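Local coordinates for GH62 hydrolase (Scytalidium thermophilum, PDB 4PVA), which probably releases alpha-L-arabinofuranosyl side groups from arabinoxylan by hydrolysis, as a fungal GH62 arabinofuranosidase, at residues Tyr88-Arg100 and Ile131-Phe143. Numbering follows the deposited sequence.
Sequences YYLDQAPLGYGYR and INDPSKWTAPEVF. With PO4 (phosphate ion), chain C.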
ATOM      1  N   TYR A  88     -14.684  -3.069 -12.008  1.00 17.92           N
ATOM      2  CA  TYR A  88     -15.826  -3.184 -11.117  1.00 17.81           C
ATOM      3  C   TYR A  88     -15.743  -2.058 -10.104  1.00 17.56           C
ATOM      4  O   TYR A  88     -14.837  -2.046  -9.251  1.00 16.64           O
ATOM      5  CB  TYR A  88     -15.889  -4.538 -10.423  1.00 18.31           C
ATOM      6  CG  TYR A  88     -17.173  -4.712  -9.641  1.00 19.30           C
ATOM      7  CD1 TYR A  88     -17.323  -4.180  -8.368  1.00 20.06           C
ATOM      8  CD2 TYR A  88     -18.275  -5.371 -10.213  1.00 20.41           C
ATOM      9  CE1 TYR A  88     -18.506  -4.324  -7.668  1.00 20.08           C
ATOM     10  CE2 TYR A  88     -19.457  -5.506  -9.512  1.00 21.45           C
ATOM     11  CZ  TYR A  88     -19.572  -4.978  -8.253  1.00 21.48           C
ATOM     12  OH  TYR A  88     -20.743  -5.099  -7.532  1.00 22.80           O
ATOM     13  N   TYR A  89     -16.646  -1.089 -10.173  1.00 17.48           N
ATOM     14  CA  TYR A  89     -16.713   0.011  -9.226  1.00 18.41           C
ATOM     15  C   TYR A  89     -17.323  -0.494  -7.929  1.00 17.98           C
ATOM     16  O   TYR A  89     -18.485  -0.916  -7.873  1.00 18.46           O
ATOM     17  CB  TYR A  89     -17.487   1.165  -9.828  1.00 19.10           C
ATOM     18  CG  TYR A  89     -16.772   1.828 -10.982  1.00 19.38           C
ATOM     19  CD1 TYR A  89     -15.785   2.766 -10.755  1.00 19.26           C
ATOM     20  CD2 TYR A  89     -17.080   1.532 -12.298  1.00 19.91           C
ATOM     21  CE1 TYR A  89     -15.136   3.394 -11.775  1.00 19.04           C
ATOM     22  CE2 TYR A  89     -16.434   2.163 -13.344  1.00 19.40           C
ATOM     23  CZ  TYR A  89     -15.463   3.108 -13.073  1.00 19.23           C
ATOM     24  OH  TYR A  89     -14.810   3.736 -14.096  1.00 19.73           O
ATOM     25  N   LEU A  90     -16.516  -0.493  -6.871  1.00 17.08           N
ATOM     26  CA  LEU A  90     -16.879  -1.195  -5.663  1.00 16.96           C
ATOM     27  C   LEU A  90     -18.025  -0.553  -4.875  1.00 17.16           C
ATOM     28  O   LEU A  90     -18.577  -1.191  -3.991  1.00 17.09           O
ATOM     29  CB  LEU A  90     -15.633  -1.359  -4.791  1.00 16.43           C
ATOM     30  CG  LEU A  90     -14.693  -2.436  -5.347  1.00 16.11           C
ATOM     31  CD1 LEU A  90     -13.305  -2.324  -4.747  1.00 15.56           C
ATOM     32  CD2 LEU A  90     -15.193  -3.830  -5.063  1.00 17.11           C
ATOM     33  N   ASP A  91     -18.393   0.675  -5.228  1.00 17.59           N
ATOM     34  CA  ASP A  91     -19.631   1.271  -4.690  1.00 18.86           C
ATOM     35  C   ASP A  91     -20.903   0.527  -5.089  1.00 19.72           C
ATOM     36  O   ASP A  91     -21.949   0.791  -4.476  1.00 20.49           O
ATOM     37  CB  ASP A  91     -19.727   2.777  -4.963  1.00 20.10           C
ATOM     38  CG  ASP A  91     -19.658   3.125  -6.432  1.00 23.16           C
ATOM     39  OD1 ASP A  91     -20.084   2.338  -7.286  1.00 24.43           O
ATOM     40  OD2 ASP A  91     -19.145   4.217  -6.723  1.00 28.33           O
ATOM     41  N   GLN A  92     -20.782  -0.411  -6.026  1.00 19.85           N
ATOM     42  CA  GLN A  92     -21.886  -1.308  -6.427  1.00 21.92           C
ATOM     43  C   GLN A  92     -22.010  -2.509  -5.514  1.00 21.75           C
ATOM     44  O   GLN A  92     -23.034  -3.192  -5.533  1.00 23.68           O
ATOM     45  CB  GLN A  92     -21.681  -1.804  -7.870  1.00 22.98           C
ATOM     46  CG  GLN A  92     -21.615  -0.674  -8.860  1.00 24.59           C
ATOM     47  CD  GLN A  92     -22.841   0.147  -8.786  1.00 27.44           C
ATOM     48  OE1 GLN A  92     -23.935  -0.342  -9.141  1.00 30.57           O
ATOM     49  NE2 GLN A  92     -22.727   1.375  -8.275  1.00 27.57           N
ATOM     50  N   ALA A  93     -20.953  -2.805  -4.749  1.00 20.34           N
ATOM     51  CA  ALA A  93     -20.989  -3.839  -3.718  1.00 19.97           C
ATOM     52  C   ALA A  93     -21.530  -3.211  -2.428  1.00 19.40           C
ATOM     53  O   ALA A  93     -21.681  -1.990  -2.328  1.00 20.37           O
ATOM     54  CB  ALA A  93     -19.574  -4.396  -3.476  1.00 19.46           C
ATOM     55  N   PRO A  94     -21.805  -4.032  -1.405  1.00 20.08           N
ATOM     56  CA  PRO A  94     -22.187  -3.486  -0.097  1.00 20.42           C
ATOM     57  C   PRO A  94     -21.151  -2.496   0.438  1.00 19.23           C
ATOM     58  O   PRO A  94     -21.509  -1.548   1.130  1.00 20.25           O
ATOM     59  CB  PRO A  94     -22.323  -4.732   0.790  1.00 20.71           C
ATOM     60  CG  PRO A  94     -22.766  -5.781  -0.201  1.00 21.27           C
ATOM     61  CD  PRO A  94     -21.990  -5.492  -1.451  1.00 20.64           C
ATOM     62  N   LEU A  95     -19.871  -2.680   0.062  1.00 18.97           N
ATOM     63  CA  LEU A  95     -18.797  -1.716   0.352  1.00 18.63           C
ATOM     64  C   LEU A  95     -19.287  -0.280   0.130  1.00 18.04           C
ATOM     65  O   LEU A  95     -19.121   0.618   0.983  1.00 17.75           O
ATOM     66  CB  LEU A  95     -17.575  -2.077  -0.473  1.00 18.43           C
ATOM     67  CG  LEU A  95     -16.300  -1.332  -0.081  1.00 18.81           C
ATOM     68  CD1 LEU A  95     -15.086  -2.172  -0.471  1.00 18.47           C
ATOM     69  CD2 LEU A  95     -16.295  -0.004  -0.824  1.00 19.53           C
ATOM     70  N   GLY A  96     -19.945  -0.071  -1.017  1.00 18.94           N
ATOM     71  CA  GLY A  96     -20.854   1.054  -1.169  1.00 19.30           C
ATOM     72  C   GLY A  96     -20.293   2.430  -1.473  1.00 19.53           C
ATOM     73  O   GLY A  96     -19.096   2.671  -1.555  1.00 19.02           O
ATOM     74  N   TYR A  97     -21.228   3.341  -1.685  1.00 20.22           N
ATOM     75  CA  TYR A  97     -20.933   4.739  -1.893  1.00 20.16           C
ATOM     76  C   TYR A  97     -20.380   5.368  -0.629  1.00 19.91           C
ATOM     77  O   TYR A  97     -20.700   4.964   0.481  1.00 20.66           O
ATOM     78  CB  TYR A  97     -22.215   5.487  -2.347  1.00 22.04           C
ATOM     79  CG  TYR A  97     -22.524   5.194  -3.795  1.00 24.18           C
ATOM     80  CD1 TYR A  97     -23.272   4.078  -4.159  1.00 25.98           C
ATOM     81  CD2 TYR A  97     -21.966   5.974  -4.813  1.00 24.83           C
ATOM     82  CE1 TYR A  97     -23.533   3.810  -5.505  1.00 27.22           C
ATOM     83  CE2 TYR A  97     -22.203   5.699  -6.147  1.00 26.78           C
ATOM     84  CZ  TYR A  97     -22.980   4.624  -6.476  1.00 27.59           C
ATOM     85  OH  TYR A  97     -23.176   4.387  -7.830  1.00 31.08           O
ATOM     86  N   GLY A  98     -19.659   6.450  -0.819  1.00 18.86           N
ATOM     87  CA  GLY A  98     -19.032   7.147   0.283  1.00 17.89           C
ATOM     88  C   GLY A  98     -17.563   7.263   0.008  1.00 17.03           C
ATOM     89  O   GLY A  98     -17.076   6.782  -1.029  1.00 17.76           O
ATOM     90  N   TYR A  99     -16.858   7.875   0.935  1.00 16.65           N
ATOM     91  CA  TYR A  99     -15.412   7.985   0.897  1.00 15.81           C
ATOM     92  C   TYR A  99     -14.742   6.688   1.276  1.00 14.78           C
ATOM     93  O   TYR A  99     -14.952   6.191   2.384  1.00 14.88           O
ATOM     94  CB  TYR A  99     -14.974   9.085   1.838  1.00 15.77           C
ATOM     95  CG  TYR A  99     -13.487   9.225   1.912  1.00 15.67           C
ATOM     96  CD1 TYR A  99     -12.790   9.938   0.973  1.00 16.08           C
ATOM     97  CD2 TYR A  99     -12.801   8.690   2.965  1.00 15.80           C
ATOM     98  CE1 TYR A  99     -11.415  10.079   1.050  1.00 15.88           C
ATOM     99  CE2 TYR A  99     -11.435   8.795   3.058  1.00 15.84           C
ATOM    100  CZ  TYR A  99     -10.746   9.499   2.097  1.00 15.89           C
ATOM    101  OH  TYR A  99      -9.369   9.622   2.217  1.00 16.76           O
ATOM    102  N   ARG A 100     -13.964   6.127   0.351  1.00 14.03           N
ATOM    103  CA  ARG A 100     -13.073   5.018   0.648  1.00 13.52           C
ATOM    104  C   ARG A 100     -11.835   5.178  -0.204  1.00 13.06           C
ATOM    105  O   ARG A 100     -11.949   5.528  -1.381  1.00 13.40           O
ATOM    106  CB  ARG A 100     -13.669   3.666   0.296  1.00 13.90           C
ATOM    107  CG  ARG A 100     -14.922   3.217   1.044  1.00 14.75           C
ATOM    108  CD  ARG A 100     -16.214   3.629   0.376  1.00 15.37           C
ATOM    109  NE  ARG A 100     -17.422   3.098   1.049  1.00 15.95           N
ATOM    110  CZ  ARG A 100     -17.913   3.535   2.202  1.00 16.39           C
ATOM    111  NH1 ARG A 100     -17.369   4.555   2.857  1.00 16.56           N
ATOM    112  NH2 ARG A 100     -18.995   2.958   2.689  1.00 17.62           N
ATOM    113  N   ILE A 131     -12.084 -13.685  -4.104  1.00 20.70           N
ATOM    114  CA  ILE A 131     -11.534 -12.482  -4.720  1.00 20.12           C
ATOM    115  C   ILE A 131     -12.072 -12.257  -6.123  1.00 20.52           C
ATOM    116  O   ILE A 131     -12.103 -11.145  -6.603  1.00 20.73           O
ATOM    117  CB  ILE A 131     -10.000 -12.524  -4.713  1.00 19.52           C
ATOM    118  CG1 ILE A 131      -9.396 -11.131  -4.936  1.00 18.61           C
ATOM    119  CG2 ILE A 131      -9.462 -13.532  -5.706  1.00 20.24           C
ATOM    120  CD1 ILE A 131      -7.888 -11.102  -4.698  1.00 18.41           C
ATOM    121  N   ASN A 132     -12.553 -13.312  -6.766  1.00 22.19           N
ATOM    122  CA  ASN A 132     -13.100 -13.191  -8.102  1.00 23.88           C
ATOM    123  C   ASN A 132     -14.531 -12.637  -8.148  1.00 24.82           C
ATOM    124  O   ASN A 132     -15.069 -12.421  -9.245  1.00 26.77           O
ATOM    125  CB  ASN A 132     -13.103 -14.570  -8.773  1.00 25.53           C
ATOM    126  CG  ASN A 132     -11.710 -15.076  -9.036  1.00 26.29           C
ATOM    127  OD1 ASN A 132     -11.043 -14.597  -9.948  1.00 27.25           O
ATOM    128  ND2 ASN A 132     -11.272 -16.058  -8.256  1.00 27.09           N
ATOM    129  N   ASP A 133     -15.156 -12.447  -6.983  1.00 24.77           N
ATOM    130  CA  ASP A 133     -16.543 -11.999  -6.885  1.00 25.79           C
ATOM    131  C   ASP A 133     -16.635 -10.614  -6.244  1.00 22.72           C
ATOM    132  O   ASP A 133     -16.992 -10.486  -5.076  1.00 22.34           O
ATOM    133  CB  ASP A 133     -17.350 -12.981  -6.029  1.00 28.04           C
ATOM    134  CG  ASP A 133     -17.305 -14.413  -6.552  1.00 32.09           C
ATOM    135  OD1 ASP A 133     -16.997 -14.629  -7.755  1.00 34.49           O
ATOM    136  OD2 ASP A 133     -17.593 -15.326  -5.735  1.00 35.89           O
ATOM    137  N   PRO A 134     -16.318  -9.561  -7.000  1.00 21.76           N
ATOM    138  CA  PRO A 134     -16.206  -8.227  -6.405  1.00 20.71           C
ATOM    139  C   PRO A 134     -17.510  -7.651  -5.872  1.00 20.90           C
ATOM    140  O   PRO A 134     -17.502  -6.750  -5.063  1.00 21.21           O
ATOM    141  CB  PRO A 134     -15.651  -7.376  -7.553  1.00 20.74           C
ATOM    142  CG  PRO A 134     -16.026  -8.122  -8.795  1.00 21.02           C
ATOM    143  CD  PRO A 134     -15.888  -9.557  -8.412  1.00 21.53           C
ATOM    144  N   SER A 135     -18.657  -8.170  -6.306  1.00 21.98           N
ATOM    145  CA  SER A 135     -19.945  -7.658  -5.867  1.00 22.71           C
ATOM    146  C   SER A 135     -20.228  -8.024  -4.414  1.00 22.56           C
ATOM    147  O   SER A 135     -21.174  -7.497  -3.844  1.00 23.90           O
ATOM    148  CB  SER A 135     -21.080  -8.196  -6.782  1.00 24.18           C
ATOM    149  OG  SER A 135     -21.257  -9.581  -6.535  1.00 25.57           O
ATOM    150  N   LYS A 136     -19.432  -8.920  -3.811  1.00 22.24           N
ATOM    151  CA  LYS A 136     -19.684  -9.421  -2.458  1.00 22.74           C
ATOM    152  C   LYS A 136     -18.905  -8.737  -1.336  1.00 21.22           C
ATOM    153  O   LYS A 136     -19.084  -9.103  -0.188  1.00 21.12           O
ATOM    154  CB  LYS A 136     -19.456 -10.931  -2.387  1.00 25.27           C
ATOM    155  CG  LYS A 136     -20.299 -11.720  -3.388  1.00 28.50           C
ATOM    156  CD  LYS A 136     -21.786 -11.357  -3.321  1.00 32.35           C
ATOM    157  CE  LYS A 136     -22.620 -12.045  -4.402  1.00 36.48           C
ATOM    158  NZ  LYS A 136     -23.675 -11.131  -4.946  1.00 39.20           N
ATOM    159  N   TRP A 137     -18.056  -7.761  -1.655  1.00 19.55           N
ATOM    160  CA  TRP A 137     -17.297  -7.090  -0.610  1.00 18.47           C
ATOM    161  C   TRP A 137     -18.235  -6.395   0.384  1.00 18.51           C
ATOM    162  O   TRP A 137     -19.126  -5.628  -0.000  1.00 19.70           O
ATOM    163  CB  TRP A 137     -16.318  -6.094  -1.234  1.00 17.79           C
ATOM    164  CG  TRP A 137     -15.112  -6.761  -1.829  1.00 17.11           C
ATOM    165  CD1 TRP A 137     -14.880  -7.003  -3.154  1.00 16.80           C
ATOM    166  CD2 TRP A 137     -13.990  -7.294  -1.118  1.00 16.51           C
ATOM    167  NE1 TRP A 137     -13.688  -7.650  -3.303  1.00 16.63           N
ATOM    168  CE2 TRP A 137     -13.126  -7.844  -2.073  1.00 16.19           C
ATOM    169  CE3 TRP A 137     -13.644  -7.382   0.231  1.00 16.07           C
ATOM    170  CZ2 TRP A 137     -11.938  -8.460  -1.719  1.00 16.69           C
ATOM    171  CZ3 TRP A 137     -12.453  -7.997   0.579  1.00 16.47           C
ATOM    172  CH2 TRP A 137     -11.610  -8.508  -0.400  1.00 16.28           C
ATOM    173  N   THR A 138     -18.004  -6.645   1.666  1.00 17.39           N
ATOM    174  CA  THR A 138     -18.901  -6.139   2.718  1.00 17.16           C
ATOM    175  C   THR A 138     -18.842  -4.622   2.920  1.00 17.29           C
ATOM    176  O   THR A 138     -17.843  -3.996   2.581  1.00 16.78           O
ATOM    177  CB  THR A 138     -18.591  -6.802   4.065  1.00 17.46           C
ATOM    178  OG1 THR A 138     -17.209  -6.631   4.379  1.00 16.75           O
ATOM    179  CG2 THR A 138     -18.839  -8.290   3.991  1.00 17.78           C
ATOM    180  N   ALA A 139     -19.889  -4.048   3.509  1.00 17.98           N
ATOM    181  CA  ALA A 139     -19.866  -2.679   3.981  1.00 18.37           C
ATOM    182  C   ALA A 139     -18.734  -2.527   5.024  1.00 17.33           C
ATOM    183  O   ALA A 139     -18.460  -3.462   5.760  1.00 17.74           O
ATOM    184  CB  ALA A 139     -21.217  -2.343   4.605  1.00 19.81           C
ATOM    185  N   PRO A 140     -18.121  -1.335   5.103  1.00 17.34           N
ATOM    186  CA  PRO A 140     -16.972  -1.235   6.020  1.00 16.67           C
ATOM    187  C   PRO A 140     -17.271  -1.463   7.489  1.00 16.44           C
ATOM    188  O   PRO A 140     -18.331  -1.065   7.994  1.00 17.56           O
ATOM    189  CB  PRO A 140     -16.488   0.200   5.850  1.00 17.25           C
ATOM    190  CG  PRO A 140     -17.377   0.863   4.874  1.00 18.55           C
ATOM    191  CD  PRO A 140     -18.373  -0.102   4.358  1.00 18.22           C
ATOM    192  N   GLU A 141     -16.329  -2.088   8.173  0.56 15.83           N
ATOM    193  CA  GLU A 141     -16.270  -2.108   9.635  0.56 16.20           C
ATOM    194  C   GLU A 141     -14.910  -1.596  10.057  0.56 15.42           C
ATOM    195  O   GLU A 141     -13.943  -1.748   9.329  0.56 14.75           O
ATOM    196  CB  GLU A 141     -16.492  -3.515  10.160  0.56 17.81           C
ATOM    197  CG  GLU A 141     -17.957  -3.901  10.194  0.56 19.73           C
ATOM    198  CD  GLU A 141     -18.677  -3.170  11.312  0.56 20.37           C
ATOM    199  OE1 GLU A 141     -18.505  -3.584  12.460  0.56 24.01           O
ATOM    200  OE2 GLU A 141     -19.352  -2.163  11.057  0.56 22.80           O
ATOM    201  N   VAL A 142     -14.827  -0.976  11.216  1.00 15.07           N
ATOM    202  CA  VAL A 142     -13.621  -0.245  11.616  1.00 15.02           C
ATOM    203  C   VAL A 142     -12.802  -1.001  12.650  1.00 14.61           C
ATOM    204  O   VAL A 142     -13.326  -1.787  13.458  1.00 15.43           O
ATOM    205  CB  VAL A 142     -13.931   1.181  12.079  1.00 15.88           C
ATOM    206  CG1 VAL A 142     -14.576   1.942  10.931  1.00 16.46           C
ATOM    207  CG2 VAL A 142     -14.772   1.205  13.344  1.00 16.41           C
ATOM    208  N   PHE A 143     -11.488  -0.798  12.611  1.00 13.88           N
ATOM    209  CA  PHE A 143     -10.582  -1.391  13.581  1.00 13.21           C
ATOM    210  C   PHE A 143     -10.630  -0.706  14.943  1.00 13.42           C
ATOM    211  O   PHE A 143     -10.205  -1.316  15.922  1.00 14.45           O
ATOM    212  CB  PHE A 143      -9.122  -1.399  13.065  1.00 12.79           C
ATOM    213  CG  PHE A 143      -8.861  -2.391  11.973  1.00 12.42           C
ATOM    214  CD1 PHE A 143      -8.693  -3.716  12.263  1.00 12.59           C
ATOM    215  CD2 PHE A 143      -8.731  -1.987  10.637  1.00 12.83           C
ATOM    216  CE1 PHE A 143      -8.413  -4.633  11.290  1.00 13.02           C
ATOM    217  CE2 PHE A 143      -8.467  -2.902   9.654  1.00 12.84           C
ATOM    218  CZ  PHE A 143      -8.301  -4.226   9.970  1.00 12.95           C
TER
HETATM  219  P   PO4 C 502     -19.309   4.637   6.196  0.66 17.67           P
HETATM  220  O1  PO4 C 502     -17.886   4.550   5.662  0.66 13.47           O
HETATM  221  O2  PO4 C 502     -19.648   6.034   6.762  0.66 19.35           O
HETATM  222  O3  PO4 C 502     -19.383   3.672   7.334  0.66 18.67           O
HETATM  223  O4  PO4 C 502     -20.258   4.120   5.116  0.66 19.55           O
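Pro134 lies over one face of the Tyr88 ring, a CH-pi contact with Pro134 CB 4.0 Å from the ring centroid, 25° off the normal. With CG anti to the backbone N (chi1 -173°), Tyr88 runs past the proline until its OH meets Ser135 CA at 3.2 Å. Leu90 CD2 reaches Trp137 CD1 obliquely at 3.7 Å, and Ala93 CB rests on the carbonyl oxygens of Pro134 and Ser135. One backbone hydrogen bond joins the segments, Leu95 N to Trp137 O (3.0 Å), beside a CA-H...O contact from Leu95 CA to Thr138 O. The GH62 fold is a five-bladed beta-propeller; here the link leaving outer strand 88-89 of one blade packs against the approach to outer strand 141-142 of the next. Arg100, bent at chi2 (90°), grips Leu95 O side-on through NE and NH2, while Pro140 CG covers one guanidinium face, 3.4 Å above its plane. At the edge, NH1 and NH2 donate hydrogen bonds to O1 and O4, respectively, of a phosphate probably from the crystallisation liquor, and NH1 donates another to Tyr99 O (3.0 Å). A leucine in place of Arg100 would probably leave Leu95 O without these two donors and Tyr99 O without NH1.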